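Rnh (Ribonuclease H) (Chlorobaculum tepidum, PDB 3H08) probably acts as a magnesium-dependent endonuclease that cuts the RNA strand of RNA-DNA hybrids, leaving 5'-phosphomonoester ends. Local coordinates at residues L59-A63 with T113-V117; G21-L25 with R133-A138; L83-V87 with W105-L109; N45-M50 with N101-W105. The protein carries 3 engineered substitutions. All coordinates share one frame; numbering follows the deposited sequence.

Contact 1. Residues L59-A63 with T113-V117; sequences LKEPA and TLHRV. Engineered in segment 59-63: Ala63 (natural residue Cys).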
loop_
_atom_site.group_PDB
_atom_site.type_symbol
_atom_site.label_atom_id
_atom_site.label_comp_id
_atom_site.label_asym_id
_atom_site.label_seq_id
_atom_site.Cartn_x
_atom_site.Cartn_y
_atom_site.Cartn_z
ATOM N N LEU A 59 8.723 2.830 8.182
ATOM C CA LEU A 59 10.099 2.399 8.319
ATOM C C LEU A 59 10.968 3.563 8.828
ATOM O O LEU A 59 10.916 4.666 8.294
ATOM C CB LEU A 59 10.605 1.911 6.985
ATOM C CG LEU A 59 9.878 0.726 6.385
ATOM C CD1 LEU A 59 10.235 0.586 4.935
ATOM C CD2 LEU A 59 10.189 -0.515 7.100
ATOM N N LYS A 60 11.793 3.303 9.835
ATOM C CA LYS A 60 12.575 4.338 10.464
ATOM C C LYS A 60 13.883 4.644 9.720
ATOM O O LYS A 60 14.453 5.731 9.869
ATOM C CB LYS A 60 12.938 3.920 11.892
ATOM C CG LYS A 60 11.761 3.490 12.736
ATOM C CD LYS A 60 12.232 3.027 14.102
ATOM C CE LYS A 60 11.262 2.082 14.754
ATOM N NZ LYS A 60 11.534 2.008 16.238
ATOM N N GLU A 61 14.386 3.646 8.997
ATOM C CA GLU A 61 15.614 3.778 8.246
ATOM C C GLU A 61 15.439 3.157 6.862
ATOM O O GLU A 61 14.527 2.379 6.658
ATOM C CB GLU A 61 16.774 3.144 9.007
ATOM C CG GLU A 61 16.740 1.639 9.132
ATOM C CD GLU A 61 16.053 1.116 10.417
ATOM O OE1 GLU A 61 16.283 1.678 11.512
ATOM O OE2 GLU A 61 15.292 0.122 10.318
ATOM N N PRO A 62 16.291 3.533 5.901
ATOM C CA PRO A 62 16.245 2.871 4.583
ATOM C C PRO A 62 16.331 1.358 4.732
ATOM O O PRO A 62 17.159 0.861 5.512
ATOM C CB PRO A 62 17.483 3.422 3.872
ATOM C CG PRO A 62 17.599 4.766 4.428
ATOM C CD PRO A 62 17.290 4.590 5.905
ATOM N N ALA A 63 15.489 0.649 3.986
ATOM C CA ALA A 63 15.387 -0.794 4.086
ATOM C C ALA A 63 15.245 -1.468 2.728
ATOM O O ALA A 63 14.901 -0.826 1.721
ATOM C CB ALA A 63 14.157 -1.152 4.942
ATOM N N THR A 113 12.473 5.210 -3.760
ATOM C CA THR A 113 13.839 5.667 -3.777
ATOM C C THR A 113 14.504 5.474 -2.408
ATOM O O THR A 113 15.669 5.067 -2.323
ATOM C CB THR A 113 13.885 7.147 -4.163
ATOM O OG1 THR A 113 13.298 7.317 -5.461
ATOM C CG2 THR A 113 15.297 7.674 -4.186
ATOM N N LEU A 114 13.792 5.782 -1.339
ATOM C CA LEU A 114 14.323 5.572 0.015
ATOM C C LEU A 114 14.549 4.110 0.289
ATOM O O LEU A 114 15.514 3.758 0.970
ATOM C CB LEU A 114 13.379 6.148 1.064
ATOM C CG LEU A 114 13.151 7.643 0.996
ATOM C CD1 LEU A 114 12.218 8.054 2.114
ATOM C CD2 LEU A 114 14.452 8.372 1.086
ATOM N N HIS A 115 13.624 3.272 -0.169
ATOM C CA HIS A 115 13.646 1.851 0.134
ATOM C C HIS A 115 13.717 1.075 -1.145
ATOM O O HIS A 115 13.182 1.519 -2.165
ATOM C CB HIS A 115 12.369 1.478 0.901
ATOM C CG HIS A 115 12.186 2.287 2.149
ATOM N ND1 HIS A 115 13.022 2.167 3.234
ATOM C CD2 HIS A 115 11.298 3.260 2.459
ATOM C CE1 HIS A 115 12.649 3.023 4.171
ATOM N NE2 HIS A 115 11.624 3.717 3.719
ATOM N N ARG A 116 14.349 -0.097 -1.110
ATOM C CA ARG A 116 14.425 -0.954 -2.302
ATOM C C ARG A 116 13.352 -2.004 -2.174
ATOM O O ARG A 116 13.461 -2.936 -1.372
ATOM C CB ARG A 116 15.826 -1.536 -2.441
ATOM C CG ARG A 116 16.870 -0.436 -2.638
ATOM C CD ARG A 116 18.072 -0.903 -3.377
ATOM N NE ARG A 116 18.901 0.212 -3.825
ATOM C CZ ARG A 116 18.880 0.716 -5.050
ATOM N NH1 ARG A 116 18.069 0.217 -5.986
ATOM N NH2 ARG A 116 19.676 1.726 -5.350
ATOM N N VAL A 117 12.253 -1.780 -2.882
ATOM C CA VAL A 117 11.006 -2.514 -2.666
ATOM C C VAL A 117 10.689 -3.478 -3.800
ATOM O O VAL A 117 10.738 -3.126 -4.962
ATOM C CB VAL A 117 9.805 -1.533 -2.492
ATOM C CG1 VAL A 117 8.547 -2.285 -2.039
ATOM C CG2 VAL A 117 10.140 -0.425 -1.517
HETATM O O HOH W 1 10.231 5.562 5.458
#
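The imidazole of His115 fits against the loop 59-63 and is met there on a face and along its edge. At the edge, ND1 accepts the backbone N-H of Ala63, with N and ND1 3.0 Å apart; the donor lies almost in the ring plane, although the N-H is bent to 140°. Next to it, CE1 points at the carbonyl O of Glu61 from 3.2 Å. NE2 and the carbonyl O of Leu59 share a water, which lies 2.9 Å from NE2 and donates to that carbonyl. Over the ring face, Leu59 CD1 sits 3.5 Å from the centroid in a CH-pi contact, and CB of Leu114 covers the opposite rim. This junction belongs to the RNase H fold: helix 102-114 ends here and hands over to edge strand 116-121. O of the engineered Ala63 accepts the backbone N of Arg116 at 3.0 Å, close to where the parallel strands 64-69 and 116-121 begin to pair. With chi1 at -56°, CG of His115 lies opposite its own carbonyl carbon, which directs the ring into the loop. Val65 of strand 64-69 touches both His115 and Leu59, and Ile5 of the central strand backs Leu59.

Contact 2. Residues G21-L25 with R133-A138; sequences GWGAL and RADELA. Engineered in segment 133-138: Ala134 (natural residue Cys).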
loop_
_atom_site.group_PDB
_atom_site.type_symbol
_atom_site.label_atom_id
_atom_site.label_comp_id
_atom_site.label_asym_id
_atom_site.label_seq_id
_atom_site.Cartn_x
_atom_site.Cartn_y
_atom_site.Cartn_z
ATOM N N GLY A 21 -10.638 2.556 4.665
ATOM C CA GLY A 21 -9.560 2.356 5.602
ATOM C C GLY A 21 -8.401 1.643 4.951
ATOM O O GLY A 21 -8.529 1.018 3.894
ATOM N N TRP A 22 -7.273 1.704 5.639
ATOM C CA TRP A 22 -6.077 1.022 5.222
ATOM C C TRP A 22 -5.395 0.417 6.438
ATOM O O TRP A 22 -5.552 0.893 7.570
ATOM C CB TRP A 22 -5.098 1.984 4.475
ATOM C CG TRP A 22 -4.795 3.226 5.230
ATOM C CD1 TRP A 22 -5.473 4.419 5.181
ATOM C CD2 TRP A 22 -3.784 3.396 6.222
ATOM N NE1 TRP A 22 -4.932 5.307 6.068
ATOM C CE2 TRP A 22 -3.903 4.702 6.727
ATOM C CE3 TRP A 22 -2.768 2.579 6.720
ATOM C CZ2 TRP A 22 -3.070 5.187 7.703
ATOM C CZ3 TRP A 22 -1.989 3.065 7.722
ATOM C CH2 TRP A 22 -2.122 4.355 8.178
ATOM N N GLY A 23 -4.580 -0.599 6.177
ATOM C CA GLY A 23 -3.849 -1.252 7.228
ATOM C C GLY A 23 -2.543 -1.800 6.680
ATOM O O GLY A 23 -2.431 -2.138 5.496
ATOM N N ALA A 24 -1.551 -1.884 7.538
ATOM C CA ALA A 24 -0.279 -2.489 7.170
ATOM C C ALA A 24 0.310 -3.188 8.392
ATOM O O ALA A 24 0.228 -2.687 9.511
ATOM C CB ALA A 24 0.698 -1.450 6.614
ATOM N N LEU A 25 0.948 -4.313 8.136
ATOM C CA LEU A 25 1.652 -5.098 9.117
ATOM C C LEU A 25 3.088 -5.197 8.622
ATOM O O LEU A 25 3.345 -5.638 7.482
ATOM C CB LEU A 25 1.020 -6.495 9.208
ATOM C CG LEU A 25 1.636 -7.502 10.128
ATOM C CD1 LEU A 25 1.850 -6.918 11.445
ATOM C CD2 LEU A 25 0.699 -8.704 10.193
ATOM N N ARG A 133 -4.621 -9.986 8.436
ATOM C CA ARG A 133 -4.588 -9.042 9.567
ATOM C C ARG A 133 -4.605 -7.600 9.086
ATOM O O ARG A 133 -5.336 -6.762 9.650
ATOM C CB ARG A 133 -3.372 -9.313 10.486
ATOM C CG ARG A 133 -3.220 -8.335 11.618
ATOM C CD ARG A 133 -4.395 -8.354 12.543
ATOM N NE ARG A 133 -4.130 -7.515 13.695
ATOM C CZ ARG A 133 -5.045 -7.034 14.496
ATOM N NH1 ARG A 133 -6.304 -7.341 14.314
ATOM N NH2 ARG A 133 -4.691 -6.293 15.530
ATOM N N ALA A 134 -3.837 -7.307 8.045
ATOM C CA ALA A 134 -3.839 -5.984 7.435
ATOM C C ALA A 134 -5.261 -5.588 6.976
ATOM O O ALA A 134 -5.699 -4.435 7.196
ATOM C CB ALA A 134 -2.845 -5.937 6.283
ATOM N N ASP A 135 -5.958 -6.523 6.333
ATOM C CA ASP A 135 -7.354 -6.320 5.918
ATOM C C ASP A 135 -8.273 -6.036 7.118
ATOM O O ASP A 135 -9.106 -5.106 7.084
ATOM C CB ASP A 135 -7.805 -7.538 5.139
ATOM C CG ASP A 135 -9.258 -7.426 4.650
ATOM O OD1 ASP A 135 -9.554 -6.499 3.850
ATOM O OD2 ASP A 135 -10.077 -8.221 5.090
ATOM N N GLU A 136 -8.115 -6.823 8.202
ATOM C CA GLU A 136 -8.885 -6.660 9.417
ATOM C C GLU A 136 -8.627 -5.270 9.988
ATOM O O GLU A 136 -9.558 -4.601 10.406
ATOM C CB GLU A 136 -8.485 -7.730 10.444
ATOM C CG GLU A 136 -9.281 -7.794 11.710
ATOM C CD GLU A 136 -8.777 -8.851 12.721
ATOM O OE1 GLU A 136 -7.652 -9.413 12.542
ATOM O OE2 GLU A 136 -9.513 -9.132 13.680
ATOM N N LEU A 137 -7.377 -4.828 9.982
ATOM C CA LEU A 137 -7.030 -3.530 10.522
ATOM C C LEU A 137 -7.668 -2.398 9.691
ATOM O O LEU A 137 -8.171 -1.415 10.238
ATOM C CB LEU A 137 -5.516 -3.354 10.486
ATOM C CG LEU A 137 -4.750 -4.096 11.569
ATOM C CD1 LEU A 137 -3.273 -3.982 11.304
ATOM C CD2 LEU A 137 -5.093 -3.573 12.908
ATOM N N ALA A 138 -7.739 -2.589 8.381
ATOM C CA ALA A 138 -8.361 -1.568 7.508
ATOM C C ALA A 138 -9.856 -1.470 7.814
ATOM O O ALA A 138 -10.427 -0.375 7.916
ATOM C CB ALA A 138 -8.189 -1.905 6.081
#
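Strand 21-25 and helix 133-138 run roughly antiparallel, at 146°, and their axes come within 5.9 Å. Such close packing of the C-terminal helix 129-144 on a face of the RNase H sheet depends on Gly21 and Gly23, where a beta carbon would run into the carbonyls of Ala138 and Ala134 respectively. CB of Ala138 rests on the strand backbone, 3.7 Å from Trp22 C, and the methyl of the engineered Ala134 lies 3.9 Å from Gly23 O. Farther along, CD2 of Leu25 meets CB of Arg133 at 4.1 Å, the two side chains crossing nearly at right angles. The Arg133 chain starts opposite its backbone N (chi1 176°) and bends at chi2, which brings its guanidinium over CD2 of Leu137, 3.7 Å from the plane. NH1 binds OE1 of Glu136 at 3.0 Å, in the guanidinium plane but from above the carboxylate. Replacing Arg133 by an alanine removes the guanidinium, and Glu136 and Glu34 would probably lose this cationic partner. Asp135, a predicted magnesium ligand, directs its CB away from the strand. Contacts between the segments are thus apolar and backbone-based, while at the margin NH2 of Arg133 ties the helix to strand 31-39 through a salt bridge with Glu34.

Contact 3. Residues L83-V87 with W105-L109; sequences LKRWV and WQEIL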
loop_
_atom_site.group_PDB
_atom_site.type_symbol
_atom_site.label_atom_id
_atom_site.label_comp_id
_atom_site.label_asym_id
_atom_site.label_seq_id
_atom_site.Cartn_x
_atom_site.Cartn_y
_atom_site.Cartn_z
ATOM N N LEU A 83 4.321 2.841 -13.810
ATOM C CA LEU A 83 4.593 4.029 -13.037
ATOM C C LEU A 83 5.767 4.800 -13.644
ATOM O O LEU A 83 5.708 6.032 -13.823
ATOM C CB LEU A 83 4.853 3.681 -11.571
ATOM C CG LEU A 83 5.357 4.871 -10.757
ATOM C CD1 LEU A 83 4.306 5.981 -10.687
ATOM C CD2 LEU A 83 5.734 4.407 -9.386
ATOM N N LYS A 84 6.810 4.080 -14.033
ATOM C CA LYS A 84 7.985 4.756 -14.609
ATOM C C LYS A 84 7.685 5.421 -15.941
ATOM O O LYS A 84 8.182 6.505 -16.226
ATOM C CB LYS A 84 9.167 3.786 -14.705
ATOM C CG LYS A 84 9.663 3.330 -13.304
ATOM C CD LYS A 84 9.571 4.478 -12.260
ATOM C CE LYS A 84 9.759 4.002 -10.831
ATOM N NZ LYS A 84 10.997 3.189 -10.648
ATOM N N ARG A 85 6.804 4.815 -16.719
ATOM C CA ARG A 85 6.375 5.421 -17.972
ATOM C C ARG A 85 5.465 6.633 -17.745
ATOM O O ARG A 85 5.527 7.626 -18.502
ATOM C CB ARG A 85 5.668 4.387 -18.828
ATOM C CG ARG A 85 6.581 3.235 -19.213
ATOM C CD ARG A 85 6.630 3.029 -20.699
ATOM N NE ARG A 85 7.520 1.920 -21.048
ATOM C CZ ARG A 85 7.775 1.509 -22.291
ATOM N NH1 ARG A 85 7.222 2.114 -23.339
ATOM N NH2 ARG A 85 8.600 0.492 -22.481
ATOM N N TRP A 86 4.625 6.568 -16.706
ATOM C CA TRP A 86 3.721 7.682 -16.397
ATOM C C TRP A 86 4.522 8.923 -16.076
ATOM O O TRP A 86 4.229 10.004 -16.574
ATOM C CB TRP A 86 2.797 7.365 -15.211
ATOM C CG TRP A 86 1.803 6.305 -15.476
ATOM C CD1 TRP A 86 1.313 5.906 -16.686
ATOM C CD2 TRP A 86 1.181 5.472 -14.496
ATOM N NE1 TRP A 86 0.404 4.892 -16.514
ATOM C CE2 TRP A 86 0.306 4.613 -15.173
ATOM C CE3 TRP A 86 1.242 5.412 -13.101
ATOM C CZ2 TRP A 86 -0.472 3.665 -14.500
ATOM C CZ3 TRP A 86 0.464 4.458 -12.440
ATOM C CH2 TRP A 86 -0.385 3.627 -13.133
ATOM N N VAL A 87 5.532 8.765 -15.237
ATOM C CA VAL A 87 6.363 9.866 -14.825
ATOM C C VAL A 87 7.035 10.469 -16.046
ATOM O O VAL A 87 7.059 11.689 -16.217
ATOM C CB VAL A 87 7.453 9.394 -13.856
ATOM C CG1 VAL A 87 8.542 10.462 -13.698
ATOM C CG2 VAL A 87 6.859 9.058 -12.570
ATOM N N TRP A 105 0.782 8.385 -6.246
ATOM C CA TRP A 105 1.917 7.855 -7.018
ATOM C C TRP A 105 3.214 8.640 -6.779
ATOM O O TRP A 105 4.284 8.039 -6.751
ATOM C CB TRP A 105 1.612 7.758 -8.511
ATOM C CG TRP A 105 0.579 6.774 -8.832
ATOM C CD1 TRP A 105 -0.675 7.031 -9.294
ATOM C CD2 TRP A 105 0.648 5.346 -8.642
ATOM N NE1 TRP A 105 -1.376 5.866 -9.474
ATOM C CE2 TRP A 105 -0.595 4.812 -9.072
ATOM C CE3 TRP A 105 1.633 4.475 -8.190
ATOM C CZ2 TRP A 105 -0.861 3.444 -9.062
ATOM C CZ3 TRP A 105 1.365 3.112 -8.204
ATOM C CH2 TRP A 105 0.125 2.624 -8.606
ATOM N N GLN A 106 3.142 9.952 -6.577
ATOM C CA GLN A 106 4.346 10.741 -6.311
ATOM C C GLN A 106 4.971 10.337 -4.995
ATOM O O GLN A 106 6.193 10.357 -4.842
ATOM C CB GLN A 106 4.008 12.227 -6.288
ATOM C CG GLN A 106 3.851 12.771 -7.681
ATOM C CD GLN A 106 3.219 14.144 -7.743
ATOM O OE1 GLN A 106 3.334 14.818 -8.751
ATOM N NE2 GLN A 106 2.532 14.553 -6.675
ATOM N N GLU A 107 4.129 10.020 -4.029
ATOM C CA GLU A 107 4.618 9.565 -2.735
ATOM C C GLU A 107 5.308 8.215 -2.875
ATOM O O GLU A 107 6.369 8.000 -2.303
ATOM C CB GLU A 107 3.477 9.478 -1.726
ATOM C CG GLU A 107 3.116 10.769 -1.126
ATOM C CD GLU A 107 4.304 11.345 -0.368
ATOM O OE1 GLU A 107 4.724 10.740 0.659
ATOM O OE2 GLU A 107 4.855 12.348 -0.830
ATOM N N ILE A 108 4.708 7.325 -3.649
ATOM C CA ILE A 108 5.268 5.996 -3.866
ATOM C C ILE A 108 6.594 6.079 -4.604
ATOM O O ILE A 108 7.505 5.298 -4.316
ATOM C CB ILE A 108 4.268 5.073 -4.614
ATOM C CG1 ILE A 108 3.061 4.800 -3.722
ATOM C CG2 ILE A 108 4.950 3.767 -5.040
ATOM C CD1 ILE A 108 1.866 4.161 -4.440
ATOM N N LEU A 109 6.722 7.022 -5.542
ATOM C CA LEU A 109 8.019 7.272 -6.191
ATOM C C LEU A 109 9.110 7.640 -5.177
ATOM O O LEU A 109 10.229 7.123 -5.245
ATOM C CB LEU A 109 7.878 8.366 -7.235
ATOM C CG LEU A 109 7.283 7.865 -8.512
ATOM C CD1 LEU A 109 6.915 9.079 -9.383
ATOM C CD2 LEU A 109 8.245 6.958 -9.254
#
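Two tryptophans supply the aromatic part of this contact. Trp86 turns the edge of its six-membered ring toward the face of Trp105 in a T-shaped stack, its centroid 5.0 Å from that of the five-membered ring of Trp105 and the planes at 67°. The atom that does the touching is CZ3 of Trp86, 3.5 Å from CE2 of Trp105 and displaced toward the rim of the indole. Beside the stack the packing is aliphatic. Leu83 divides its two methyls: CD1 reaches CB of Trp105 at 3.9 Å, whereas CD2 meets CD2 of Leu109 at 3.6 Å, the two leucines lying side by side and pointing opposite ways. Its chi1 of 171°, placing CG opposite the backbone N, aims this fork at the other helix. The aliphatic part of Lys84 lays CE against the same Leu109 methyl at 3.7 Å. NE1 of Trp105 is hydrogen-bonded to the hydroxyl of Tyr73. The helix segments cross at -110° with axes 11.4 Å apart, a separation spanned by these large side chains. Helix 82-88, which with the loop holding Trp91 corresponds to the basic protrusion or handle of RNases H1, is thereby packed on helix 102-114.

Contact 4. Residues N45-M50 with N101-W105; sequences NRMELM and NIDLW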
loop_
_atom_site.group_PDB
_atom_site.type_symbol
_atom_site.label_atom_id
_atom_site.label_comp_id
_atom_site.label_asym_id
_atom_site.label_seq_id
_atom_site.Cartn_x
_atom_site.Cartn_y
_atom_site.Cartn_z
ATOM N N ASN A 45 -8.991 1.778 -4.782
ATOM C CA ASN A 45 -7.649 2.015 -5.306
ATOM C C ASN A 45 -6.840 2.964 -4.455
ATOM O O ASN A 45 -5.674 2.736 -4.211
ATOM C CB ASN A 45 -7.708 2.531 -6.734
ATOM C CG ASN A 45 -8.029 1.441 -7.747
ATOM O OD1 ASN A 45 -7.978 0.245 -7.439
ATOM N ND2 ASN A 45 -8.288 1.851 -8.977
ATOM N N ARG A 46 -7.444 4.058 -4.009
ATOM C CA ARG A 46 -6.716 4.991 -3.154
ATOM C C ARG A 46 -6.312 4.368 -1.836
ATOM O O ARG A 46 -5.174 4.603 -1.345
ATOM C CB ARG A 46 -7.515 6.277 -2.922
ATOM C CG ARG A 46 -7.473 7.196 -4.102
ATOM C CD ARG A 46 -8.033 8.591 -3.788
ATOM N NE ARG A 46 -7.201 9.375 -2.881
ATOM C CZ ARG A 46 -6.187 10.150 -3.246
ATOM N NH1 ARG A 46 -5.790 10.213 -4.513
ATOM N NH2 ARG A 46 -5.529 10.847 -2.314
ATOM N N MET A 47 -7.194 3.567 -1.247
ATOM C CA MET A 47 -6.837 2.943 0.039
ATOM C C MET A 47 -5.744 1.855 -0.125
ATOM O O MET A 47 -4.923 1.688 0.739
ATOM C CB MET A 47 -8.049 2.368 0.730
ATOM C CG MET A 47 -9.020 3.405 1.222
ATOM S SD MET A 47 -8.386 4.468 2.563
ATOM C CE MET A 47 -7.670 5.785 1.632
ATOM N N GLU A 48 -5.765 1.153 -1.248
ATOM C CA GLU A 48 -4.718 0.198 -1.606
ATOM C C GLU A 48 -3.371 0.875 -1.701
ATOM O O GLU A 48 -2.380 0.358 -1.192
ATOM C CB GLU A 48 -5.073 -0.484 -2.930
ATOM C CG GLU A 48 -6.288 -1.416 -2.790
ATOM C CD GLU A 48 -6.928 -1.865 -4.132
ATOM O OE1 GLU A 48 -6.374 -1.669 -5.252
ATOM O OE2 GLU A 48 -8.034 -2.439 -4.061
ATOM N N LEU A 49 -3.315 2.037 -2.360
ATOM C CA LEU A 49 -2.045 2.774 -2.456
ATOM C C LEU A 49 -1.658 3.330 -1.106
ATOM O O LEU A 49 -0.495 3.280 -0.719
ATOM C CB LEU A 49 -2.157 3.904 -3.444
ATOM C CG LEU A 49 -2.392 3.569 -4.900
ATOM C CD1 LEU A 49 -2.208 4.831 -5.721
ATOM C CD2 LEU A 49 -1.447 2.534 -5.366
ATOM N N MET A 50 -2.628 3.902 -0.403
ATOM C CA MET A 50 -2.338 4.509 0.909
ATOM C C MET A 50 -1.747 3.505 1.884
ATOM O O MET A 50 -0.849 3.802 2.668
ATOM C CB MET A 50 -3.585 5.156 1.493
ATOM C CG MET A 50 -3.265 6.005 2.687
ATOM S SD MET A 50 -2.381 7.492 2.232
ATOM C CE MET A 50 -3.658 8.404 1.384
ATOM N N ASN A 101 -4.893 9.664 -9.173
ATOM C CA ASN A 101 -4.162 9.503 -7.911
ATOM C C ASN A 101 -2.687 9.876 -8.004
ATOM O O ASN A 101 -1.834 9.297 -7.311
ATOM C CB ASN A 101 -4.323 8.067 -7.400
ATOM C CG ASN A 101 -5.773 7.632 -7.359
ATOM O OD1 ASN A 101 -6.148 6.519 -7.806
ATOM N ND2 ASN A 101 -6.613 8.509 -6.867
ATOM N N ILE A 102 -2.397 10.902 -8.811
ATOM C CA ILE A 102 -0.995 11.338 -9.031
ATOM C C ILE A 102 -0.358 11.689 -7.699
ATOM O O ILE A 102 0.798 11.393 -7.492
ATOM C CB ILE A 102 -0.900 12.530 -9.980
ATOM C CG1 ILE A 102 -1.324 12.088 -11.389
ATOM C CG2 ILE A 102 0.513 13.091 -10.025
ATOM C CD1 ILE A 102 -1.640 13.276 -12.308
ATOM N N ASP A 103 -1.125 12.301 -6.795
ATOM C CA ASP A 103 -0.592 12.648 -5.474
ATOM C C ASP A 103 -0.002 11.436 -4.759
ATOM O O ASP A 103 1.100 11.490 -4.186
ATOM C CB ASP A 103 -1.649 13.346 -4.617
ATOM C CG ASP A 103 -2.946 12.512 -4.412
ATOM O OD1 ASP A 103 -3.437 11.808 -5.336
ATOM O OD2 ASP A 103 -3.498 12.649 -3.299
ATOM N N LEU A 104 -0.712 10.323 -4.825
ATOM C CA LEU A 104 -0.255 9.106 -4.158
ATOM C C LEU A 104 0.874 8.432 -4.917
ATOM O O LEU A 104 1.855 8.007 -4.311
ATOM C CB LEU A 104 -1.428 8.151 -3.923
ATOM C CG LEU A 104 -2.582 8.703 -3.087
ATOM C CD1 LEU A 104 -3.617 7.627 -2.845
ATOM C CD2 LEU A 104 -2.110 9.210 -1.752
ATOM N N TRP A 105 0.782 8.385 -6.246
ATOM C CA TRP A 105 1.917 7.855 -7.018
ATOM C C TRP A 105 3.214 8.640 -6.779
ATOM O O TRP A 105 4.284 8.039 -6.751
ATOM C CB TRP A 105 1.612 7.758 -8.511
ATOM C CG TRP A 105 0.579 6.774 -8.832
ATOM C CD1 TRP A 105 -0.675 7.031 -9.294
ATOM C CD2 TRP A 105 0.648 5.346 -8.642
ATOM N NE1 TRP A 105 -1.376 5.866 -9.474
ATOM C CE2 TRP A 105 -0.595 4.812 -9.072
ATOM C CE3 TRP A 105 1.633 4.475 -8.190
ATOM C CZ2 TRP A 105 -0.861 3.444 -9.062
ATOM C CZ3 TRP A 105 1.365 3.112 -8.204
ATOM C CH2 TRP A 105 0.125 2.624 -8.606
#
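Arg46 reaches across to Asp103 over the side chain of Leu104. Its CB lies 4.1 Å from Leu104 CD1; CG and CD then run beside the Asn101 amide, and a bend at chi3 (69°) turns the guanidinium toward the other helix. There CZ lies over CD1 of Leu104, 3.6 Å away, so that the methyl covers the centre of one guanidinium face. The tip grips Asp103 end-on with two nearly straight bonds, NH1 to OD1 at 3.0 Å and NH2 to OD2 at 2.9 Å, with the guanidinium and carboxylate planes only 12° apart. This fork fixes the rotation of the carboxylate, whose OD1 uses its syn lone pair. A methionine in place of Arg46 would probably leave Asp103 without its charge partner and Leu104 without the flat group that lies on it. Deeper in, Leu49 sets CD1 over the indole face of Trp105, 4.0 Å from the six-membered ring centroid, and CD2 3.6 Å from CH2 of Trp105. CE of Met50 meets CD2 of Leu104 at 3.6 Å. Tyr73 and Leu74 of helix 72-79 touch Leu49, and Met50 also touches Trp22 of strand 18-28, so helix 44-57, which carries the predicted magnesium ligand Glu48, lies between the sheet and helix 102-114.

Helix 102-114 strings three of the contacts together: its start packs on helix 44-57 in contact 4, its middle on helix 82-88 in contact 3, and its end leads into contact 1. Contacts 3 and 4 share Trp105, their centres about 11 Å apart, and also meet where Ile108 CD1 lies 3.8 Å from Leu49 CD2. Contact 2 joins strand 18-28 to helix 129-144 and touches contact 4 through Trp22 and Met47. Contacts 2 and 4 carry Asp135 and Glu48, predicted magnesium ligands; the side chains of Ala134 and Asn45 are each about 8 Å from the bound magnesium ion. Contact 1 lies away from the predicted metal site, its centre about 20 Å from that of contact 2.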